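Adp-heptose LPS heptosyltransferase II (Escherichia coli, PDB 1PSW) transfers the second heptose from ADP-L-glycero-D-manno-heptose to heptosyl-Kdo2-lipid A while the lipopolysaccharide inner core is being built. Local coordinates at residues A[13-19]-A[131-135]; A[43-47]-A[251-257]; A[89-95]-A[111-117]; A[277-283]-A[297-301]. All coordinates share one frame; numbering follows the deposited sequence.

Contact 1. Residues A[13-19]-A[131-135]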
# COMPACT_ATOMS: atom_id res chain seq x y z
N ASP A 13 -0.05 3.14 3.77
CA ASP A 13 0.75 3.28 4.97
C ASP A 13 1.21 1.93 5.52
O ASP A 13 2.35 1.80 5.95
CB ASP A 13 -0.06 4.03 6.04
CG ASP A 13 -0.34 5.47 5.66
OD1 ASP A 13 -0.09 5.85 4.50
OD2 ASP A 13 -0.83 6.23 6.53
N MSE A 14 0.33 0.94 5.49
CA MSE A 14 0.69 -0.38 5.99
C MSE A 14 1.81 -0.97 5.13
O MSE A 14 2.74 -1.60 5.64
CB MSE A 14 -0.52 -1.32 5.95
CG MSE A 14 -0.24 -2.74 6.46
SE MSE A 14 0.44 -2.78 8.30
CE MSE A 14 -1.18 -2.28 9.22
N MSE A 15 1.72 -0.77 3.82
CA MSE A 15 2.75 -1.29 2.94
C MSE A 15 4.08 -0.61 3.31
O MSE A 15 5.11 -1.27 3.42
CB MSE A 15 2.36 -0.99 1.48
CG MSE A 15 3.04 -1.90 0.43
SE MSE A 15 2.63 -3.79 0.65
CE MSE A 15 4.38 -4.43 1.24
N MSE A 16 4.04 0.71 3.52
CA MSE A 16 5.25 1.44 3.89
C MSE A 16 5.83 0.97 5.22
O MSE A 16 7.04 0.99 5.41
CB MSE A 16 4.98 2.95 4.00
CG MSE A 16 4.46 3.58 2.75
SE MSE A 16 5.54 3.10 1.27
CE MSE A 16 7.08 4.11 1.72
N SER A 17 4.97 0.57 6.15
CA SER A 17 5.44 0.14 7.45
C SER A 17 6.29 -1.11 7.36
O SER A 17 7.04 -1.42 8.29
CB SER A 17 4.26 -0.08 8.42
OG SER A 17 3.48 -1.21 8.07
N GLN A 18 6.22 -1.83 6.25
CA GLN A 18 7.05 -3.01 6.12
C GLN A 18 8.52 -2.62 6.18
O GLN A 18 9.36 -3.41 6.61
CB GLN A 18 6.79 -3.75 4.80
CG GLN A 18 7.46 -5.12 4.79
CD GLN A 18 7.46 -5.79 3.44
OE1 GLN A 18 7.73 -6.99 3.32
NE2 GLN A 18 7.16 -5.02 2.40
N SER A 19 8.85 -1.41 5.74
CA SER A 19 10.24 -0.96 5.78
C SER A 19 10.77 -0.92 7.21
O SER A 19 11.94 -1.20 7.45
CB SER A 19 10.39 0.42 5.15
OG SER A 19 10.25 0.34 3.74
N MSE A 131 7.63 9.42 3.65
CA MSE A 131 7.00 8.66 4.72
C MSE A 131 7.83 7.43 5.06
O MSE A 131 7.94 7.07 6.22
CB MSE A 131 5.59 8.21 4.33
CG MSE A 131 5.11 6.99 5.12
SE MSE A 131 3.24 6.53 4.84
CE MSE A 131 2.47 7.18 6.48
N VAL A 132 8.41 6.78 4.04
CA VAL A 132 9.21 5.58 4.28
C VAL A 132 10.41 5.88 5.18
O VAL A 132 10.79 5.05 6.02
CB VAL A 132 9.73 4.94 2.96
CG1 VAL A 132 10.76 5.85 2.29
CG2 VAL A 132 10.35 3.59 3.26
N GLU A 133 11.00 7.05 5.00
CA GLU A 133 12.13 7.45 5.83
C GLU A 133 11.66 7.66 7.27
O GLU A 133 12.35 7.29 8.21
CB GLU A 133 12.77 8.72 5.28
CG GLU A 133 13.27 8.57 3.85
CD GLU A 133 13.70 9.89 3.23
OE1 GLU A 133 13.08 10.93 3.54
OE2 GLU A 133 14.65 9.88 2.41
N ARG A 134 10.47 8.23 7.44
CA ARG A 134 9.95 8.47 8.78
C ARG A 134 9.70 7.18 9.55
O ARG A 134 9.92 7.12 10.76
CB ARG A 134 8.67 9.31 8.72
CG ARG A 134 8.92 10.69 8.14
CD ARG A 134 7.67 11.56 8.13
NE ARG A 134 7.91 12.77 7.34
CZ ARG A 134 7.01 13.72 7.12
NH1 ARG A 134 5.79 13.63 7.64
NH2 ARG A 134 7.33 14.77 6.36
N TYR A 135 9.24 6.14 8.86
CA TYR A 135 8.99 4.86 9.53
C TYR A 135 10.31 4.20 9.89
O TYR A 135 10.51 3.74 11.01
CB TYR A 135 8.19 3.91 8.64
CG TYR A 135 6.70 4.20 8.61
CD1 TYR A 135 6.07 4.85 9.67
CD2 TYR A 135 5.92 3.78 7.54
CE1 TYR A 135 4.70 5.08 9.65
CE2 TYR A 135 4.55 4.00 7.52
CZ TYR A 135 3.95 4.66 8.58
OH TYR A 135 2.59 4.88 8.58
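Tyr135 sets its ring obliquely against the turn from Asp13 to Ser17 of helix 11-27. Tyr135 CE2 comes to 3.5 Å from Asp13 O, with CD2 beside the backbone of Met16 and Ser17. Ser17 N, 3.6 Å from Tyr135 CD2, gives its own bond to Asp13 O, so the ring packs against backbone already paired within the helix. In return Met16 of helix 11-27 pushes its side chain between Met131, Val132 and Tyr135. CB rests on Tyr135, CG lies 3.8 Å from Met131 SE, and bends at chi2 and chi3 turn the selenium and methyl toward Val132; the seating of that methyl is doubtful in the model. Helices 11-27 and 131-137 cross at -51° with short-segment axes 8.3 Å apart. Helix 11-27 follows the first strand, 2-6, of the N-terminal Rossmann-like domain of this GT-B glycosyltransferase, and the contact is buried within the chain. Met131, like the other methionines a selenomethionine, runs out nearly straight (chi1 157°, chi2 172°) before turning at chi3, which carries its end past Met16 to Asp13. There its SE is 3.4 Å from Asp13 OD1, and the methyl CE lies at the same carboxylate, the two side chains meeting at about a right angle. At the far end Val132 CG2 fits against Ser19, 3.3 Å from Ser19 OG, whose hydrogen bond goes to Leu156 O. Behind the contact Ser17 OG bonds back to Met14 O at 2.6 Å.

Contact 2. Residues A[43-47]-A[251-257]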
# COMPACT_ATOMS: atom_id res chain seq x y z
N PRO A 43 -4.94 -9.83 6.14
CA PRO A 43 -4.53 -10.45 4.88
C PRO A 43 -3.20 -9.94 4.32
O PRO A 43 -2.37 -10.72 3.87
CB PRO A 43 -5.71 -10.15 3.95
CG PRO A 43 -6.87 -10.15 4.90
CD PRO A 43 -6.33 -9.35 6.06
N LEU A 44 -3.01 -8.62 4.36
CA LEU A 44 -1.78 -8.02 3.84
C LEU A 44 -0.58 -8.41 4.70
O LEU A 44 0.49 -8.75 4.18
CB LEU A 44 -1.92 -6.50 3.80
CG LEU A 44 -0.82 -5.73 3.07
CD1 LEU A 44 -0.63 -6.30 1.67
CD2 LEU A 44 -1.19 -4.26 3.00
N LEU A 45 -0.77 -8.36 6.01
CA LEU A 45 0.28 -8.71 6.94
C LEU A 45 0.73 -10.16 6.75
O LEU A 45 1.89 -10.49 6.96
CB LEU A 45 -0.20 -8.52 8.38
CG LEU A 45 -0.45 -7.07 8.81
CD1 LEU A 45 -1.23 -7.05 10.11
CD2 LEU A 45 0.88 -6.35 8.95
N SER A 46 -0.21 -11.02 6.36
CA SER A 46 0.11 -12.43 6.17
C SER A 46 1.06 -12.61 4.99
O SER A 46 1.67 -13.66 4.84
CB SER A 46 -1.16 -13.25 5.96
OG SER A 46 -1.67 -13.07 4.65
N ARG A 47 1.17 -11.58 4.15
CA ARG A 47 2.06 -11.65 3.00
C ARG A 47 3.46 -11.14 3.33
O ARG A 47 4.36 -11.24 2.50
CB ARG A 47 1.49 -10.86 1.81
CG ARG A 47 0.13 -11.32 1.32
CD ARG A 47 0.13 -12.78 0.90
NE ARG A 47 1.21 -13.11 -0.02
CZ ARG A 47 1.32 -14.29 -0.64
NH1 ARG A 47 0.40 -15.23 -0.44
NH2 ARG A 47 2.33 -14.53 -1.45
N GLN A 251 -9.76 -10.37 -0.98
CA GLN A 251 -9.21 -9.99 0.32
C GLN A 251 -7.83 -9.48 -0.11
O GLN A 251 -7.36 -9.82 -1.20
CB GLN A 251 -9.08 -11.22 1.22
CG GLN A 251 -10.40 -11.73 1.78
CD GLN A 251 -11.09 -10.70 2.66
OE1 GLN A 251 -10.58 -10.31 3.70
NE2 GLN A 251 -12.26 -10.24 2.22
N LEU A 252 -7.17 -8.68 0.73
CA LEU A 252 -5.86 -8.13 0.36
C LEU A 252 -4.82 -9.16 -0.07
O LEU A 252 -4.00 -8.88 -0.95
CB LEU A 252 -5.30 -7.28 1.51
CG LEU A 252 -6.03 -5.97 1.79
CD1 LEU A 252 -5.47 -5.28 3.03
CD2 LEU A 252 -5.91 -5.08 0.57
N ASP A 253 -4.83 -10.33 0.55
CA ASP A 253 -3.87 -11.36 0.19
C ASP A 253 -4.12 -11.83 -1.23
O ASP A 253 -3.19 -12.03 -2.00
CB ASP A 253 -3.89 -12.51 1.22
CG ASP A 253 -5.22 -13.26 1.28
OD1 ASP A 253 -6.29 -12.63 1.15
OD2 ASP A 253 -5.17 -14.49 1.48
N GLN A 254 -5.39 -11.98 -1.61
CA GLN A 254 -5.71 -12.40 -2.96
C GLN A 254 -5.39 -11.28 -3.95
O GLN A 254 -4.95 -11.54 -5.07
CB GLN A 254 -7.18 -12.77 -3.05
CG GLN A 254 -7.53 -13.94 -2.16
CD GLN A 254 -9.01 -14.15 -2.04
OE1 GLN A 254 -9.76 -13.22 -1.71
NE2 GLN A 254 -9.45 -15.37 -2.30
N ALA A 255 -5.61 -10.03 -3.53
CA ALA A 255 -5.31 -8.89 -4.39
C ALA A 255 -3.81 -8.84 -4.68
O ALA A 255 -3.40 -8.59 -5.82
CB ALA A 255 -5.76 -7.59 -3.71
N VAL A 256 -2.99 -9.07 -3.66
CA VAL A 256 -1.54 -9.07 -3.81
C VAL A 256 -1.12 -10.09 -4.86
O VAL A 256 -0.32 -9.80 -5.74
CB VAL A 256 -0.84 -9.42 -2.49
CG1 VAL A 256 0.62 -9.73 -2.75
CG2 VAL A 256 -0.96 -8.24 -1.51
N ILE A 257 -1.66 -11.30 -4.74
CA ILE A 257 -1.35 -12.38 -5.67
C ILE A 257 -1.75 -12.03 -7.10
O ILE A 257 -0.94 -12.15 -8.02
CB ILE A 257 -2.06 -13.70 -5.23
CG1 ILE A 257 -1.50 -14.17 -3.88
CG2 ILE A 257 -1.88 -14.76 -6.30
CD1 ILE A 257 -2.36 -15.20 -3.17
O HOH W 1 -2.38 -15.77 1.54
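Pro43 sets its ring against the first turn of helix 252-260, CB lying 3.8 Å from Leu252 CB and 3.5 Å from Asp253 N. The contact spans the two halves of the GT-B fold: helix 42-45 belongs to the N-terminal Rossmann-like domain and helix 252-260 to the C-terminal one. Pro43 CG also reaches the side-chain oxygen of Gln251, which holds the N-cap position; Gln251 N is bonded to Gln254 OE1 on a lone pair in the amide plane. Next, Leu44 faces the buried side. Its CB meets Leu252 CD1, and with CG anti to the backbone N (chi1 -170°) the branch CD1 reaches across to Val256 CG2 at 3.7 Å, the two side chains crossing at about a right angle. Leu44 thus lies against residues one helical turn apart. Ser46 turns its hydroxyl back to Pro43 O, a 2.6 Å bond within its own segment, and Ser46 OG lies 4.1 Å from Asp253 CB. Arg47 closes the row with a chain folded at chi2 and chi3. Its CD passes over Asp253 CB, and the guanidinium has Ile257 CG1 above one face, toward the rim. The charge finds its partners elsewhere, in a salt bridge from NH1 to Glu166 and a hydrogen bond from NH2 to Gln161 O. Asp253 is linked to Arg47 through a water rather than directly: the water donates to Asp253 OD2 at 3.1 Å, and Arg47 NH1 gives it a weak bond of 3.5 Å in the guanidinium plane.

Contact 3. Residues A[89-95]-A[111-117]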
# COMPACT_ATOMS: atom_id res chain seq x y z
N ASN A 89 -0.93 8.47 14.04
CA ASN A 89 -0.63 9.71 14.75
C ASN A 89 -1.65 10.01 15.84
O ASN A 89 -1.38 10.82 16.72
CB ASN A 89 -0.58 10.89 13.76
CG ASN A 89 0.67 10.89 12.91
OD1 ASN A 89 1.78 11.05 13.41
ND2 ASN A 89 0.49 10.69 11.60
N SER A 90 -2.80 9.36 15.79
CA SER A 90 -3.85 9.60 16.77
C SER A 90 -3.37 9.37 18.19
O SER A 90 -2.51 8.53 18.45
CB SER A 90 -5.06 8.70 16.50
OG SER A 90 -4.78 7.37 16.89
N PHE A 91 -3.93 10.14 19.11
CA PHE A 91 -3.60 10.05 20.52
C PHE A 91 -3.98 8.67 21.07
O PHE A 91 -3.17 8.00 21.69
CB PHE A 91 -4.34 11.15 21.29
CG PHE A 91 -4.55 10.83 22.74
CD1 PHE A 91 -3.48 10.82 23.64
CD2 PHE A 91 -5.82 10.53 23.21
CE1 PHE A 91 -3.69 10.51 24.98
CE2 PHE A 91 -6.04 10.22 24.55
CZ PHE A 91 -4.97 10.21 25.43
N LYS A 92 -5.22 8.27 20.84
CA LYS A 92 -5.72 6.99 21.34
C LYS A 92 -4.95 5.77 20.85
O LYS A 92 -4.92 4.74 21.52
CB LYS A 92 -7.20 6.84 20.98
CG LYS A 92 -7.46 6.67 19.50
CD LYS A 92 -8.95 6.56 19.21
CE LYS A 92 -9.19 6.20 17.75
NZ LYS A 92 -10.64 6.06 17.42
N SER A 93 -4.32 5.88 19.68
CA SER A 93 -3.57 4.75 19.13
C SER A 93 -2.39 4.32 20.00
O SER A 93 -1.95 3.17 19.93
CB SER A 93 -3.08 5.06 17.71
OG SER A 93 -1.98 5.97 17.71
N ALA A 94 -1.88 5.22 20.84
CA ALA A 94 -0.75 4.87 21.70
C ALA A 94 -1.18 4.43 23.10
O ALA A 94 -0.33 4.22 23.98
CB ALA A 94 0.21 6.05 21.79
N LEU A 95 -2.48 4.27 23.32
CA LEU A 95 -2.98 3.85 24.63
C LEU A 95 -2.68 2.39 24.95
O LEU A 95 -2.16 2.09 26.03
CB LEU A 95 -4.49 4.10 24.71
CG LEU A 95 -4.91 5.57 24.89
CD1 LEU A 95 -6.43 5.69 24.80
CD2 LEU A 95 -4.41 6.06 26.25
N GLU A 111 -0.27 13.54 17.84
CA GLU A 111 -1.18 14.37 18.64
C GLU A 111 -0.71 14.51 20.08
O GLU A 111 -1.39 14.07 21.01
CB GLU A 111 -2.59 13.78 18.64
CG GLU A 111 -3.17 13.49 17.28
CD GLU A 111 -4.66 13.19 17.34
OE1 GLU A 111 -5.10 12.51 18.30
OE2 GLU A 111 -5.39 13.61 16.41
N MSE A 112 0.47 15.10 20.26
CA MSE A 112 1.04 15.32 21.58
C MSE A 112 1.02 14.08 22.47
O MSE A 112 0.45 14.12 23.56
CB MSE A 112 0.29 16.45 22.29
CG MSE A 112 0.02 17.68 21.43
SE MSE A 112 1.62 18.40 20.61
CE MSE A 112 1.06 18.28 18.76
N ARG A 113 1.63 13.00 22.01
CA ARG A 113 1.65 11.76 22.79
C ARG A 113 2.79 11.70 23.81
O ARG A 113 3.41 10.66 23.99
CB ARG A 113 1.73 10.56 21.85
CG ARG A 113 0.48 10.37 21.00
CD ARG A 113 0.81 10.38 19.51
NE ARG A 113 1.70 9.29 19.14
CZ ARG A 113 2.21 9.12 17.92
NH1 ARG A 113 1.92 9.97 16.95
NH2 ARG A 113 3.02 8.10 17.67
N TYR A 114 3.04 12.82 24.49
CA TYR A 114 4.11 12.87 25.48
C TYR A 114 3.95 11.91 26.65
O TYR A 114 4.91 11.66 27.38
CB TYR A 114 4.27 14.30 26.01
CG TYR A 114 4.96 15.23 25.05
CD1 TYR A 114 4.24 16.20 24.34
CD2 TYR A 114 6.34 15.15 24.85
CE1 TYR A 114 4.89 17.06 23.46
CE2 TYR A 114 6.99 16.01 23.97
CZ TYR A 114 6.26 16.96 23.28
OH TYR A 114 6.91 17.82 22.43
N GLY A 115 2.76 11.38 26.85
CA GLY A 115 2.57 10.46 27.95
C GLY A 115 2.62 9.00 27.52
O GLY A 115 3.36 8.19 28.09
N LEU A 116 1.84 8.67 26.50
CA LEU A 116 1.79 7.31 26.00
C LEU A 116 3.11 6.86 25.39
O LEU A 116 3.36 5.66 25.29
CB LEU A 116 0.67 7.20 24.97
CG LEU A 116 -0.66 7.81 25.42
CD1 LEU A 116 -1.72 7.52 24.37
CD2 LEU A 116 -1.08 7.24 26.77
N LEU A 117 3.94 7.82 25.01
CA LEU A 117 5.23 7.51 24.40
C LEU A 117 6.40 8.09 25.20
O LEU A 117 6.58 9.30 25.26
CB LEU A 117 5.28 8.08 22.97
CG LEU A 117 4.24 7.57 21.97
CD1 LEU A 117 4.28 8.43 20.72
CD2 LEU A 117 4.52 6.12 21.63
O HOH W 2 2.25 3.76 23.92
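The backbones of Asn89 and Glu111 are joined by a hydrogen bond from Glu111 N to Asn89 O, 3.1 Å long and 156° at the hydrogen. Glu111 answers with its side chain: extended beyond CG, it brings OE1 to 2.8 Å from Phe91 N, a bond that meets the carboxylate from above its plane. Leu116 is the main apolar side chain of the second loop. Its CB is pressed to 3.4 Å from Ala94 CB, tighter than usual for carbons; CD1 lies at the Phe91 ring, 3.6 Å from Phe91 CE1, and CD2 meets Leu95 CD2. A water beside this packing donates to both Ala94 O and Leu116 O. Arg113, bent at chi2 and chi3, passes CG by Phe91 CA and lays CD near Asn89 O and Ser90 O. NH1 reaches Asn89, 3.4 Å from Asn89 CA, with Asn89 OD1 in the guanidinium plane at its edge. A serine in place of Arg113 would probably leave a gap between the two loops and strip Asn89 of the guanidinium beside it. In the first loop Ser90 OG accepts from Ser93 N, an ST motif that starts the 3-10 turn 92-94. Both loops lie beyond the C-terminal ends of adjacent parallel strands, 83-86 and 104-108, in the N-terminal Rossmann-like domain of the GT-B fold, the end where such domains commonly place their functional loops.

Contact 4. Residues A[277-283]-A[297-301]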
# COMPACT_ATOMS: atom_id res chain seq x y z
N ALA A 277 4.01 -1.61 -6.42
CA ALA A 277 5.41 -1.19 -6.35
C ALA A 277 6.24 -2.20 -5.55
O ALA A 277 7.37 -2.51 -5.92
CB ALA A 277 5.50 0.20 -5.70
N ALA A 278 5.68 -2.70 -4.45
CA ALA A 278 6.36 -3.67 -3.60
C ALA A 278 6.56 -4.98 -4.34
O ALA A 278 7.52 -5.71 -4.08
CB ALA A 278 5.55 -3.90 -2.33
N LEU A 279 5.65 -5.29 -5.26
CA LEU A 279 5.72 -6.51 -6.05
C LEU A 279 6.66 -6.36 -7.24
O LEU A 279 6.92 -7.31 -7.96
CB LEU A 279 4.32 -6.90 -6.53
CG LEU A 279 3.40 -7.45 -5.43
CD1 LEU A 279 1.94 -7.43 -5.89
CD2 LEU A 279 3.84 -8.88 -5.09
N ASN A 280 7.14 -5.13 -7.45
CA ASN A 280 8.05 -4.85 -8.56
C ASN A 280 7.41 -5.10 -9.93
O ASN A 280 8.05 -5.60 -10.86
CB ASN A 280 9.32 -5.70 -8.41
CG ASN A 280 10.49 -5.17 -9.23
OD1 ASN A 280 10.74 -3.96 -9.25
ND2 ASN A 280 11.21 -6.06 -9.89
N ARG A 281 6.13 -4.78 -10.04
CA ARG A 281 5.41 -4.96 -11.29
C ARG A 281 5.48 -3.65 -12.08
O ARG A 281 5.48 -2.58 -11.48
CB ARG A 281 3.93 -5.30 -11.02
CG ARG A 281 3.64 -6.67 -10.39
CD ARG A 281 3.72 -7.79 -11.42
NE ARG A 281 5.09 -8.08 -11.78
CZ ARG A 281 5.51 -8.33 -13.01
NH1 ARG A 281 4.66 -8.34 -14.04
NH2 ARG A 281 6.80 -8.57 -13.21
N PRO A 282 5.58 -3.72 -13.42
CA PRO A 282 5.64 -2.47 -14.17
C PRO A 282 4.35 -1.73 -13.82
O PRO A 282 3.28 -2.34 -13.76
CB PRO A 282 5.66 -2.93 -15.62
CG PRO A 282 6.40 -4.23 -15.53
CD PRO A 282 5.79 -4.88 -14.30
N LEU A 283 4.45 -0.43 -13.59
CA LEU A 283 3.28 0.33 -13.21
C LEU A 283 3.31 1.77 -13.69
O LEU A 283 4.37 2.39 -13.77
CB LEU A 283 3.11 0.27 -11.69
CG LEU A 283 2.22 1.26 -10.95
CD1 LEU A 283 1.31 0.55 -9.96
CD2 LEU A 283 3.11 2.26 -10.25
N PRO A 297 5.78 5.95 -5.52
CA PRO A 297 5.83 4.49 -5.69
C PRO A 297 7.29 4.08 -5.64
O PRO A 297 8.10 4.54 -6.46
CB PRO A 297 5.18 4.28 -7.07
CG PRO A 297 5.43 5.57 -7.79
CD PRO A 297 5.23 6.61 -6.72
N LEU A 298 7.65 3.24 -4.67
CA LEU A 298 9.03 2.81 -4.50
C LEU A 298 9.35 1.57 -5.32
O LEU A 298 9.28 0.45 -4.83
CB LEU A 298 9.31 2.55 -3.01
CG LEU A 298 9.01 3.69 -2.03
CD1 LEU A 298 9.21 3.21 -0.60
CD2 LEU A 298 9.93 4.87 -2.32
N SER A 299 9.70 1.79 -6.58
CA SER A 299 10.02 0.72 -7.51
C SER A 299 10.70 1.33 -8.72
O SER A 299 10.33 2.40 -9.18
CB SER A 299 8.74 0.01 -7.96
OG SER A 299 9.01 -0.99 -8.94
N HIS A 300 11.71 0.63 -9.24
CA HIS A 300 12.42 1.10 -10.42
C HIS A 300 11.60 0.89 -11.69
O HIS A 300 11.92 1.46 -12.73
CB HIS A 300 13.76 0.38 -10.56
CG HIS A 300 14.77 0.76 -9.53
ND1 HIS A 300 16.04 0.22 -9.51
CD2 HIS A 300 14.71 1.61 -8.47
CE1 HIS A 300 16.72 0.73 -8.50
NE2 HIS A 300 15.93 1.57 -7.85
N LYS A 301 10.54 0.08 -11.60
CA LYS A 301 9.72 -0.22 -12.76
C LYS A 301 8.45 0.62 -12.83
O LYS A 301 7.58 0.37 -13.66
CB LYS A 301 9.37 -1.71 -12.78
CG LYS A 301 10.60 -2.62 -12.86
CD LYS A 301 10.24 -4.04 -13.26
CE LYS A 301 11.49 -4.89 -13.44
NZ LYS A 301 11.24 -6.17 -14.16
O HOH W 3 12.70 -1.66 -7.81
O HOH W 4 9.59 -6.99 -12.46
O HOH W 5 6.52 -1.16 -9.67
O HOH W 6 8.50 -7.48 -15.09
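Ser299 OG draws several groups together across the contact. It accepts from Lys301 N at 3.2 Å, forming an ST turn, and lies in weak, unsettled reach of Asn280 OD1. A water 2.6 Å from Ser299 OG joins it to Arg281 O. Having OG anti to the backbone N (chi1 176°) places the hydroxyl for these partners. Were Ser299 an alanine, Lys301 N would probably lose its acceptor within the turn, and the water on Arg281 O one of its partners. Ser299 sits over the end of helix 271-278, its CB 3.5 Å from Ala277 O. Asn280, with positive phi, ends that helix in a Schellman motif, and Asn280 N bonds to Ala277 O. Lys301 runs extended beyond CG past Asn280, its CD 3.6 Å from Asn280 O and its CE against Asn280 ND2, the two side chains crossing at a slant. At its tip a water accepts from Lys301 NZ at 2.5 Å, and weakly from Arg281 NH2, and donates to Asn280 O. A second water accepts from Lys301 NZ and, weakly, from Arg281 NH2, with Arg281 NH2 and Lys301 NZ staying 5.1 Å apart; Arg281 has its salt bridge with Glu346. Apolar contact is slight, Pro297 CB touching Ala277 CB and Leu283 CD2. Beyond the turn Leu283 N donates to Lys301 O at 161°, approaching from above the carbonyl plane, and Pro282 CA adds a C-H contact to the same oxygen. This is the start of strands 283-287 and 302-306, parallel neighbours at the edge of the C-terminal sheet, with helix 271-278 leading into the first of them, as expected of a Rossmann-like domain of the GT-B fold.

Overall arrangement
From the N terminus, helix 11-27 enters contact 1 and helix 42-45 follows into contact 2. The chain then passes through contact 3, a short loop closed between 89-95 and 111-117 that is nested inside both. Contact 1 closes at 131-135 and contact 2 only at 251-257, so these two cross. Contact 4, closed between 277-283 and 297-301, comes last in series. Contacts 1 and 3 lie in the N-terminal domain and contact 4 in the C-terminal one, while contact 2 joins the two domains. Contacts 1, 2 and 4 touch one another: Met14 packs on Leu45, Met15 on Ala278, and Val256 on Leu279. Contact 3 stands apart, its centre about 33 Å from that of contact 4.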